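Local coordinates for protein alpha-amylase (Eubacterium rectale DSM 17629, PDB 6AZ5) that probably binds starch-type alpha-glucans as a family 41 carbohydrate-binding module of a cell-surface amylase of a gut bacterium, at residues Leu14-Leu25 / Val49-Thr57; Asp84-Ser93 / Tyr102-His110. All coordinates share one frame; numbering follows the deposited sequence.

Overall arrangement
The module is an all-beta domain of the beta-sandwich type, its strands linked in a curled mixed sheet, and both contacts reach that sheet. Contact 1 comes first along the chain: the loop before strand 24-29 folds over strand 49-58. It closes before contact 2 opens, where strand 88-91 and the loop leading into it meet the segment that leaves strand 99-103. Their centres lie about 15 Å apart, on opposite sides of the chain's centre, yet they meet in the core: Leu25 CD2 is 3.8 Å from Tyr102 CE2, and Trp51 packs on Tyr102 and Val103. With no helix in the chain, such loop-to-strand packing joins the parts of the domain.

Contact 1. Residues Leu14-Leu25 / Val49-Thr57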
loop_
_atom_site.group_PDB
_atom_site.type_symbol
_atom_site.label_atom_id
_atom_site.label_comp_id
_atom_site.label_asym_id
_atom_site.label_seq_id
_atom_site.Cartn_x
_atom_site.Cartn_y
_atom_site.Cartn_z
ATOM N N LEU A 14 -4.890 -5.167 -12.229
ATOM C CA LEU A 14 -6.022 -4.525 -11.572
ATOM C C LEU A 14 -6.291 -3.174 -12.205
ATOM O O LEU A 14 -5.438 -2.627 -12.900
ATOM C CB LEU A 14 -5.775 -4.362 -10.073
ATOM C CG LEU A 14 -5.610 -5.651 -9.265
ATOM C CD1 LEU A 14 -5.358 -5.328 -7.800
ATOM C CD2 LEU A 14 -6.817 -6.568 -9.416
ATOM N N SER A 15 -7.487 -2.643 -11.970
ATOM C CA SER A 15 -7.875 -1.360 -12.536
ATOM C C SER A 15 -8.410 -0.419 -11.464
ATOM O O SER A 15 -9.238 -0.809 -10.640
ATOM C CB SER A 15 -8.917 -1.560 -13.634
ATOM O OG SER A 15 -9.654 -0.375 -13.864
ATOM N N THR A 16 -7.931 0.821 -11.476
ATOM C CA THR A 16 -8.333 1.797 -10.472
ATOM C C THR A 16 -9.697 2.386 -10.807
ATOM O O THR A 16 -10.249 3.174 -10.040
ATOM C CB THR A 16 -7.299 2.931 -10.332
ATOM O OG1 THR A 16 -7.226 3.676 -11.552
ATOM C CG2 THR A 16 -5.926 2.365 -10.013
ATOM N N ASP A 17 -10.245 2.000 -11.953
ATOM C CA ASP A 17 -11.610 2.378 -12.289
ATOM C C ASP A 17 -12.613 1.392 -11.690
ATOM O O ASP A 17 -13.536 1.795 -10.985
ATOM C CB ASP A 17 -11.803 2.465 -13.804
ATOM C CG ASP A 17 -12.927 3.416 -14.198
ATOM O OD1 ASP A 17 -13.722 3.806 -13.314
ATOM O OD2 ASP A 17 -13.024 3.767 -15.394
ATOM N N THR A 18 -12.426 0.102 -11.961
ATOM C CA THR A 18 -13.412 -0.898 -11.560
ATOM C C THR A 18 -13.176 -1.499 -10.173
ATOM O O THR A 18 -14.129 -1.765 -9.442
ATOM C CB THR A 18 -13.485 -2.057 -12.582
ATOM O OG1 THR A 18 -14.248 -3.137 -12.027
ATOM C CG2 THR A 18 -12.107 -2.568 -12.921
ATOM N N ASP A 19 -11.919 -1.711 -9.801
ATOM C CA ASP A 19 -11.631 -2.445 -8.574
ATOM C C ASP A 19 -11.541 -1.561 -7.329
ATOM O O ASP A 19 -11.158 -2.036 -6.260
ATOM C CB ASP A 19 -10.331 -3.237 -8.732
ATOM C CG ASP A 19 -10.374 -4.206 -9.901
ATOM O OD1 ASP A 19 -11.048 -5.254 -9.780
ATOM O OD2 ASP A 19 -9.731 -3.920 -10.940
ATOM N N MET A 20 -11.888 -0.284 -7.462
ATOM C CA MET A 20 -11.789 0.650 -6.343
ATOM C C MET A 20 -12.803 0.301 -5.266
ATOM O O MET A 20 -14.004 0.283 -5.525
ATOM C CB MET A 20 -11.999 2.089 -6.810
ATOM C CG MET A 20 -11.704 3.138 -5.745
ATOM S SD MET A 20 -9.955 3.179 -5.302
ATOM C CE MET A 20 -9.213 3.415 -6.913
ATOM N N GLY A 21 -12.315 0.024 -4.061
ATOM C CA GLY A 21 -13.171 -0.398 -2.966
ATOM C C GLY A 21 -13.008 -1.872 -2.651
ATOM O O GLY A 21 -13.378 -2.339 -1.568
ATOM N N LYS A 22 -12.434 -2.608 -3.598
ATOM C CA LYS A 22 -12.219 -4.037 -3.425
ATOM C C LYS A 22 -10.748 -4.360 -3.152
ATOM O O LYS A 22 -10.432 -5.390 -2.564
ATOM C CB LYS A 22 -12.720 -4.795 -4.659
ATOM C CG LYS A 22 -14.112 -4.355 -5.098
ATOM C CD LYS A 22 -14.715 -5.261 -6.162
ATOM C CE LYS A 22 -16.086 -4.745 -6.579
ATOM N NZ LYS A 22 -16.835 -5.719 -7.412
ATOM N N VAL A 23 -9.850 -3.481 -3.583
ATOM C CA VAL A 23 -8.419 -3.681 -3.342
ATOM C C VAL A 23 -8.038 -3.119 -1.976
ATOM O O VAL A 23 -8.342 -1.961 -1.676
ATOM C CB VAL A 23 -7.556 -2.998 -4.422
ATOM C CG1 VAL A 23 -6.091 -3.368 -4.251
ATOM C CG2 VAL A 23 -8.044 -3.368 -5.809
ATOM N N ASP A 24 -7.396 -3.930 -1.141
ATOM C CA ASP A 24 -6.889 -3.417 0.128
ATOM C C ASP A 24 -5.491 -3.933 0.457
ATOM O O ASP A 24 -4.835 -4.588 -0.359
ATOM C CB ASP A 24 -7.859 -3.730 1.287
ATOM C CG ASP A 24 -8.038 -5.229 1.556
ATOM O OD1 ASP A 24 -7.098 -6.022 1.338
ATOM O OD2 ASP A 24 -9.135 -5.616 2.019
ATOM N N LEU A 25 -5.043 -3.593 1.658
ATOM C CA LEU A 25 -3.814 -4.112 2.221
ATOM C C LEU A 25 -4.152 -4.822 3.516
ATOM O O LEU A 25 -4.876 -4.279 4.347
ATOM C CB LEU A 25 -2.804 -2.995 2.500
ATOM C CG LEU A 25 -2.348 -2.071 1.381
ATOM C CD1 LEU A 25 -1.416 -1.002 1.949
ATOM C CD2 LEU A 25 -1.667 -2.870 0.263
ATOM N N VAL A 49 1.407 5.541 -15.630
ATOM C CA VAL A 49 0.522 4.549 -15.021
ATOM C C VAL A 49 -0.253 5.168 -13.852
ATOM O O VAL A 49 0.099 6.242 -13.356
ATOM C CB VAL A 49 1.298 3.326 -14.513
ATOM C CG1 VAL A 49 2.012 2.635 -15.666
ATOM C CG2 VAL A 49 2.289 3.739 -13.424
ATOM N N THR A 50 -1.305 4.488 -13.408
ATOM C CA THR A 50 -2.098 4.974 -12.278
ATOM C C THR A 50 -1.963 4.057 -11.062
ATOM O O THR A 50 -2.076 2.836 -11.174
ATOM C CB THR A 50 -3.584 5.114 -12.658
ATOM O OG1 THR A 50 -3.705 6.035 -13.749
ATOM C CG2 THR A 50 -4.397 5.632 -11.481
ATOM N N TRP A 51 -1.709 4.654 -9.902
ATOM C CA TRP A 51 -1.579 3.899 -8.659
ATOM C C TRP A 51 -2.851 3.983 -7.821
ATOM O O TRP A 51 -3.555 4.987 -7.865
ATOM C CB TRP A 51 -0.409 4.422 -7.818
ATOM C CG TRP A 51 0.939 4.403 -8.470
ATOM C CD1 TRP A 51 1.384 5.222 -9.471
ATOM C CD2 TRP A 51 2.039 3.556 -8.124
ATOM N NE1 TRP A 51 2.688 4.916 -9.787
ATOM C CE2 TRP A 51 3.113 3.897 -8.972
ATOM C CE3 TRP A 51 2.219 2.532 -7.191
ATOM C CZ2 TRP A 51 4.343 3.257 -8.910
ATOM C CZ3 TRP A 51 3.442 1.896 -7.130
ATOM C CH2 TRP A 51 4.489 2.259 -7.983
ATOM N N PHE A 52 -3.135 2.931 -7.054
ATOM C CA PHE A 52 -4.073 3.044 -5.937
ATOM C C PHE A 52 -3.391 3.859 -4.842
ATOM O O PHE A 52 -2.190 3.726 -4.636
ATOM C CB PHE A 52 -4.470 1.668 -5.377
ATOM C CG PHE A 52 -5.277 0.824 -6.324
ATOM C CD1 PHE A 52 -4.649 -0.043 -7.205
ATOM C CD2 PHE A 52 -6.664 0.884 -6.322
ATOM C CE1 PHE A 52 -5.387 -0.825 -8.071
ATOM C CE2 PHE A 52 -7.407 0.108 -7.187
ATOM C CZ PHE A 52 -6.768 -0.749 -8.063
ATOM N N LYS A 53 -4.135 4.694 -4.126
ATOM C CA LYS A 53 -3.522 5.392 -3.006
ATOM C C LYS A 53 -4.398 5.353 -1.766
ATOM O O LYS A 53 -5.618 5.206 -1.851
ATOM C CB LYS A 53 -3.202 6.846 -3.380
ATOM C CG LYS A 53 -4.284 7.841 -3.031
ATOM C CD LYS A 53 -3.917 9.252 -3.468
ATOM C CE LYS A 53 -5.103 10.199 -3.294
ATOM N NZ LYS A 53 -4.887 11.481 -4.013
ATOM N N GLN A 54 -3.752 5.463 -0.611
ATOM C CA GLN A 54 -4.445 5.681 0.649
ATOM C C GLN A 54 -3.461 6.248 1.663
ATOM O O GLN A 54 -2.247 6.136 1.488
ATOM C CB GLN A 54 -5.064 4.390 1.171
ATOM C CG GLN A 54 -4.060 3.315 1.534
ATOM C CD GLN A 54 -4.724 2.106 2.168
ATOM O OE1 GLN A 54 -5.440 2.224 3.162
ATOM N NE2 GLN A 54 -4.506 0.937 1.579
ATOM N N THR A 55 -3.980 6.873 2.710
ATOM C CA THR A 55 -3.128 7.342 3.790
ATOM C C THR A 55 -3.354 6.476 5.019
ATOM O O THR A 55 -4.443 5.954 5.236
ATOM C CB THR A 55 -3.393 8.809 4.142
ATOM O OG1 THR A 55 -4.768 8.960 4.509
ATOM C CG2 THR A 55 -3.086 9.709 2.956
ATOM N N ILE A 56 -2.313 6.308 5.815
ATOM C CA ILE A 56 -2.400 5.423 6.956
ATOM C C ILE A 56 -1.729 6.085 8.151
ATOM O O ILE A 56 -0.639 6.639 8.036
ATOM C CB ILE A 56 -1.769 4.053 6.637
ATOM C CG1 ILE A 56 -2.700 3.269 5.700
ATOM C CG2 ILE A 56 -1.522 3.272 7.902
ATOM C CD1 ILE A 56 -2.130 1.974 5.179
ATOM N N THR A 57 -2.414 6.058 9.285
ATOM C CA THR A 57 -1.950 6.744 10.477
ATOM C C THR A 57 -1.446 5.740 11.498
ATOM O O THR A 57 -2.144 4.780 11.825
ATOM C CB THR A 57 -3.075 7.592 11.107
ATOM O OG1 THR A 57 -3.533 8.560 10.157
ATOM C CG2 THR A 57 -2.582 8.302 12.357
#
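Thr16 and Val23 sandwich the ring of Phe52, so that a long loop of this beta-sandwich-like carbohydrate-binding module closes over strand 49-58. The apolar contacts come first. Thr16 CG2 sits over the middle of one face, 3.7 Å from the ring centroid and 7° off its normal, a CH-pi contact. Val23 CB lies over the opposite face, offset toward the rim, and its CG2 comes 3.7 Å from Phe52 CZ. Leu14 CB lies at the ring edge. Met20 bends at chi2 and chi3 (66° and 55°), which brings CE to 3.6 Å from Phe52 CD2 while SD stays at the edge, a Met-aromatic contact. A broad flat ring offers two faces and an edge, and so can take Thr16, Val23 and Leu14 at once, with Met20 beside it.

The polar bonds serve the loop itself. Ser15 OG accepts from the backbone N of Asp17, an ST turn, and Asp19 OD2 receives Ser15 N at 2.8 Å on its anti side. With the backbone bond from Asp19 N to Ser15 O, they tie the loop's turn together, which is consistent with a steady placing of Thr16.

Farther along, Leu25 CG and CD1 pack against Gln54 NE2, which is hydrogen-bonded to the carbonyl O of Tyr36 on strand 35-44. At the other end, the threonines cross obliquely, with Thr16 OG1 3.4 Å from Thr50 CG2.

Contact 2. Residues Asp84-Ser93 / Tyr102-His110; sequences DTADRSFTIS and YVDGSDPVH
Tyr102 and Arg88 grip one carboxylate oxygen, Asp84 OD2, from opposite faces of its plane. The tyrosine OH donates across the contact at 2.8 Å, coming in 55° above the carboxylate plane, and is itself hydrogen-bonded to Ala71 N of strand 66-72, which positions it; Arg88 NE forms the salt bridge to the same carboxylate oxygen at 2.7 Å, nearly straight at 162°. Asp84 CG stands opposite the backbone N (chi1 -172°), which carries the acid towards the tyrosine.

The next shell sandwiches the guanidinium and limits its rotation. Gly105 C and Ser106 N, from the type II beta turn Val103 to Ser106 whose third position suits Gly105 with its positive phi, lie over one face, and Ala86 CB over the other. With an alanine in place of Arg88, Asp84 is likely to lose its counter-charge, and a gap would probably open between Ala86 and the turn. Asp84 OD1 also comes within 2.8 Å of Asp104 OD1, a pair of acids whose mutual repulsion is likely to be eased by Arg88, bound to Asp84, and by the hydroxyls of Tyr9 and Tyr73, hydrogen-bonded to Asp104.

Further along, Asp107 OD1 accepts from Ser89 N at 2.6 Å, and the compact ring of Pro108 packs its CG 3.9 Å from Phe90 CD1. Near the far end, Thr91 O meets the edge of the His110 ring, whose NE2 is hydrogen-bonded to Glu98 OE2.

Strand 88-91 pairs antiparallel with strand 66-72, whose Leu69 touches both Arg88 and Pro108, while Leu100 of strand 99-103 packs on Phe90 and His110.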
loop_
_atom_site.group_PDB
_atom_site.type_symbol
_atom_site.label_atom_id
_atom_site.label_comp_id
_atom_site.label_asym_id
_atom_site.label_seq_id
_atom_site.Cartn_x
_atom_site.Cartn_y
_atom_site.Cartn_z
ATOM N N ASP A 84 -1.341 -10.756 -2.866
ATOM C CA ASP A 84 -0.025 -10.619 -3.491
ATOM C C ASP A 84 0.752 -11.937 -3.403
ATOM O O ASP A 84 0.367 -12.845 -2.648
ATOM C CB ASP A 84 0.765 -9.485 -2.832
ATOM C CG ASP A 84 2.063 -9.164 -3.559
ATOM O OD1 ASP A 84 2.106 -9.298 -4.800
ATOM O OD2 ASP A 84 3.046 -8.799 -2.881
ATOM N N THR A 85 1.844 -12.047 -4.161
ATOM C CA THR A 85 2.575 -13.316 -4.249
ATOM C C THR A 85 3.416 -13.708 -3.019
ATOM O O THR A 85 3.932 -14.823 -2.978
ATOM C CB THR A 85 3.508 -13.345 -5.499
ATOM O OG1 THR A 85 4.439 -12.258 -5.439
ATOM C CG2 THR A 85 2.689 -13.245 -6.767
ATOM N N ALA A 86 3.532 -12.825 -2.023
ATOM C CA ALA A 86 4.263 -13.144 -0.779
ATOM C C ALA A 86 4.116 -12.089 0.326
ATOM O O ALA A 86 3.608 -10.996 0.081
ATOM C CB ALA A 86 5.752 -13.352 -1.067
ATOM N N ASP A 87 4.560 -12.435 1.538
ATOM C CA ASP A 87 4.693 -11.484 2.646
ATOM C C ASP A 87 5.612 -10.329 2.272
ATOM O O ASP A 87 6.741 -10.548 1.830
ATOM C CB ASP A 87 5.268 -12.164 3.897
ATOM C CG ASP A 87 4.210 -12.820 4.766
ATOM O OD1 ASP A 87 3.151 -13.207 4.229
ATOM O OD2 ASP A 87 4.448 -12.950 5.993
ATOM N N ARG A 88 5.152 -9.102 2.483
ATOM C CA ARG A 88 5.999 -7.943 2.237
ATOM C C ARG A 88 6.275 -7.190 3.529
ATOM O O ARG A 88 5.721 -7.517 4.579
ATOM C CB ARG A 88 5.360 -7.004 1.213
ATOM C CG ARG A 88 4.903 -7.680 -0.059
ATOM C CD ARG A 88 6.000 -8.535 -0.680
ATOM N NE ARG A 88 5.556 -9.120 -1.945
ATOM C CZ ARG A 88 6.236 -10.029 -2.637
ATOM N NH1 ARG A 88 7.408 -10.472 -2.197
ATOM N NH2 ARG A 88 5.740 -10.494 -3.777
ATOM N N SER A 89 7.141 -6.185 3.454
ATOM C CA SER A 89 7.430 -5.357 4.616
ATOM C C SER A 89 8.145 -4.067 4.243
ATOM O O SER A 89 8.757 -3.962 3.177
ATOM C CB SER A 89 8.274 -6.126 5.638
ATOM O OG SER A 89 9.576 -6.365 5.142
ATOM N N PHE A 90 8.058 -3.090 5.138
ATOM C CA PHE A 90 8.824 -1.857 5.030
ATOM C C PHE A 90 8.965 -1.250 6.410
ATOM O O PHE A 90 8.357 -1.719 7.371
ATOM C CB PHE A 90 8.172 -0.856 4.069
ATOM C CG PHE A 90 6.849 -0.308 4.543
ATOM C CD1 PHE A 90 5.667 -0.979 4.267
ATOM C CD2 PHE A 90 6.783 0.896 5.229
ATOM C CE1 PHE A 90 4.440 -0.472 4.688
ATOM C CE2 PHE A 90 5.559 1.412 5.657
ATOM C CZ PHE A 90 4.385 0.723 5.385
ATOM N N THR A 91 9.777 -0.209 6.509
ATOM C CA THR A 91 9.983 0.464 7.778
ATOM C C THR A 91 9.400 1.869 7.713
ATOM O O THR A 91 9.628 2.597 6.755
ATOM C CB THR A 91 11.481 0.513 8.145
ATOM O OG1 THR A 91 11.997 -0.823 8.204
ATOM C CG2 THR A 91 11.690 1.189 9.491
ATOM N N ILE A 92 8.628 2.235 8.727
ATOM C CA ILE A 92 8.048 3.567 8.799
ATOM C C ILE A 92 9.146 4.595 9.067
ATOM O O ILE A 92 9.744 4.607 10.141
ATOM C CB ILE A 92 6.972 3.634 9.888
ATOM C CG1 ILE A 92 5.930 2.533 9.655
ATOM C CG2 ILE A 92 6.332 5.014 9.933
ATOM C CD1 ILE A 92 5.051 2.270 10.858
ATOM N N SER A 93 9.416 5.444 8.078
ATOM C CA SER A 93 10.525 6.397 8.147
ATOM C C SER A 93 10.193 7.642 8.963
ATOM O O SER A 93 11.082 8.290 9.508
ATOM C CB SER A 93 10.952 6.823 6.742
ATOM O OG SER A 93 10.056 7.779 6.200
ATOM N N TYR A 102 4.474 0.632 -3.521
ATOM C CA TYR A 102 4.286 -0.798 -3.447
ATOM C C TYR A 102 3.894 -1.313 -4.824
ATOM O O TYR A 102 2.755 -1.164 -5.261
ATOM C CB TYR A 102 3.239 -1.130 -2.376
ATOM C CG TYR A 102 2.894 -2.592 -2.198
ATOM C CD1 TYR A 102 3.701 -3.597 -2.716
ATOM C CD2 TYR A 102 1.788 -2.969 -1.439
ATOM C CE1 TYR A 102 3.387 -4.932 -2.535
ATOM C CE2 TYR A 102 1.470 -4.301 -1.242
ATOM C CZ TYR A 102 2.276 -5.280 -1.793
ATOM O OH TYR A 102 1.973 -6.608 -1.605
ATOM N N VAL A 103 4.872 -1.895 -5.509
ATOM C CA VAL A 103 4.611 -2.627 -6.738
ATOM C C VAL A 103 4.306 -4.067 -6.363
ATOM O O VAL A 103 5.085 -4.703 -5.654
ATOM C CB VAL A 103 5.799 -2.570 -7.717
ATOM C CG1 VAL A 103 5.674 -3.661 -8.773
ATOM C CG2 VAL A 103 5.884 -1.197 -8.368
ATOM N N ASP A 104 3.151 -4.557 -6.806
ATOM C CA ASP A 104 2.768 -5.942 -6.589
ATOM C C ASP A 104 3.909 -6.844 -7.048
ATOM O O ASP A 104 4.353 -6.746 -8.192
ATOM C CB ASP A 104 1.476 -6.269 -7.341
ATOM C CG ASP A 104 0.909 -7.617 -6.959
ATOM O OD1 ASP A 104 0.189 -7.686 -5.944
ATOM O OD2 ASP A 104 1.194 -8.611 -7.663
ATOM N N GLY A 105 4.403 -7.685 -6.143
ATOM C CA GLY A 105 5.528 -8.549 -6.447
ATOM C C GLY A 105 6.813 -8.232 -5.691
ATOM O O GLY A 105 7.811 -8.937 -5.838
ATOM N N SER A 106 6.790 -7.182 -4.872
ATOM C CA SER A 106 7.978 -6.791 -4.110
ATOM C C SER A 106 7.652 -5.963 -2.866
ATOM O O SER A 106 6.556 -5.420 -2.738
ATOM C CB SER A 106 8.947 -6.014 -5.012
ATOM O OG SER A 106 8.262 -5.049 -5.794
ATOM N N ASP A 107 8.612 -5.881 -1.950
ATOM C CA ASP A 107 8.501 -5.011 -0.787
ATOM C C ASP A 107 8.213 -3.570 -1.222
ATOM O O ASP A 107 8.710 -3.120 -2.258
ATOM C CB ASP A 107 9.785 -5.063 0.052
ATOM C CG ASP A 107 9.818 -6.238 1.023
ATOM O OD1 ASP A 107 8.744 -6.673 1.482
ATOM O OD2 ASP A 107 10.928 -6.713 1.346
ATOM N N PRO A 108 7.387 -2.847 -0.448
ATOM C CA PRO A 108 7.195 -1.425 -0.749
ATOM C C PRO A 108 8.467 -0.639 -0.446
ATOM O O PRO A 108 9.185 -0.983 0.498
ATOM C CB PRO A 108 6.046 -1.011 0.185
ATOM C CG PRO A 108 5.391 -2.305 0.607
ATOM C CD PRO A 108 6.516 -3.299 0.651
ATOM N N VAL A 109 8.746 0.390 -1.243
ATOM C CA VAL A 109 9.953 1.188 -1.061
ATOM C C VAL A 109 9.662 2.685 -1.013
ATOM O O VAL A 109 8.660 3.156 -1.555
ATOM C CB VAL A 109 10.960 0.924 -2.179
ATOM C CG1 VAL A 109 11.602 -0.451 -1.995
ATOM C CG2 VAL A 109 10.276 1.055 -3.533
ATOM N N HIS A 110 10.551 3.430 -0.364
ATOM C CA HIS A 110 10.363 4.864 -0.185
ATOM C C HIS A 110 10.651 5.675 -1.439
ATOM O O HIS A 110 10.240 6.832 -1.535
ATOM C CB HIS A 110 11.235 5.372 0.958
ATOM C CG HIS A 110 10.702 5.035 2.314
ATOM N ND1 HIS A 110 11.145 3.946 3.036
ATOM C CD2 HIS A 110 9.755 5.630 3.068
ATOM C CE1 HIS A 110 10.497 3.894 4.185
ATOM N NE2 HIS A 110 9.644 4.906 4.232
HETATM O O HOH W 1 9.382 -9.568 0.396
#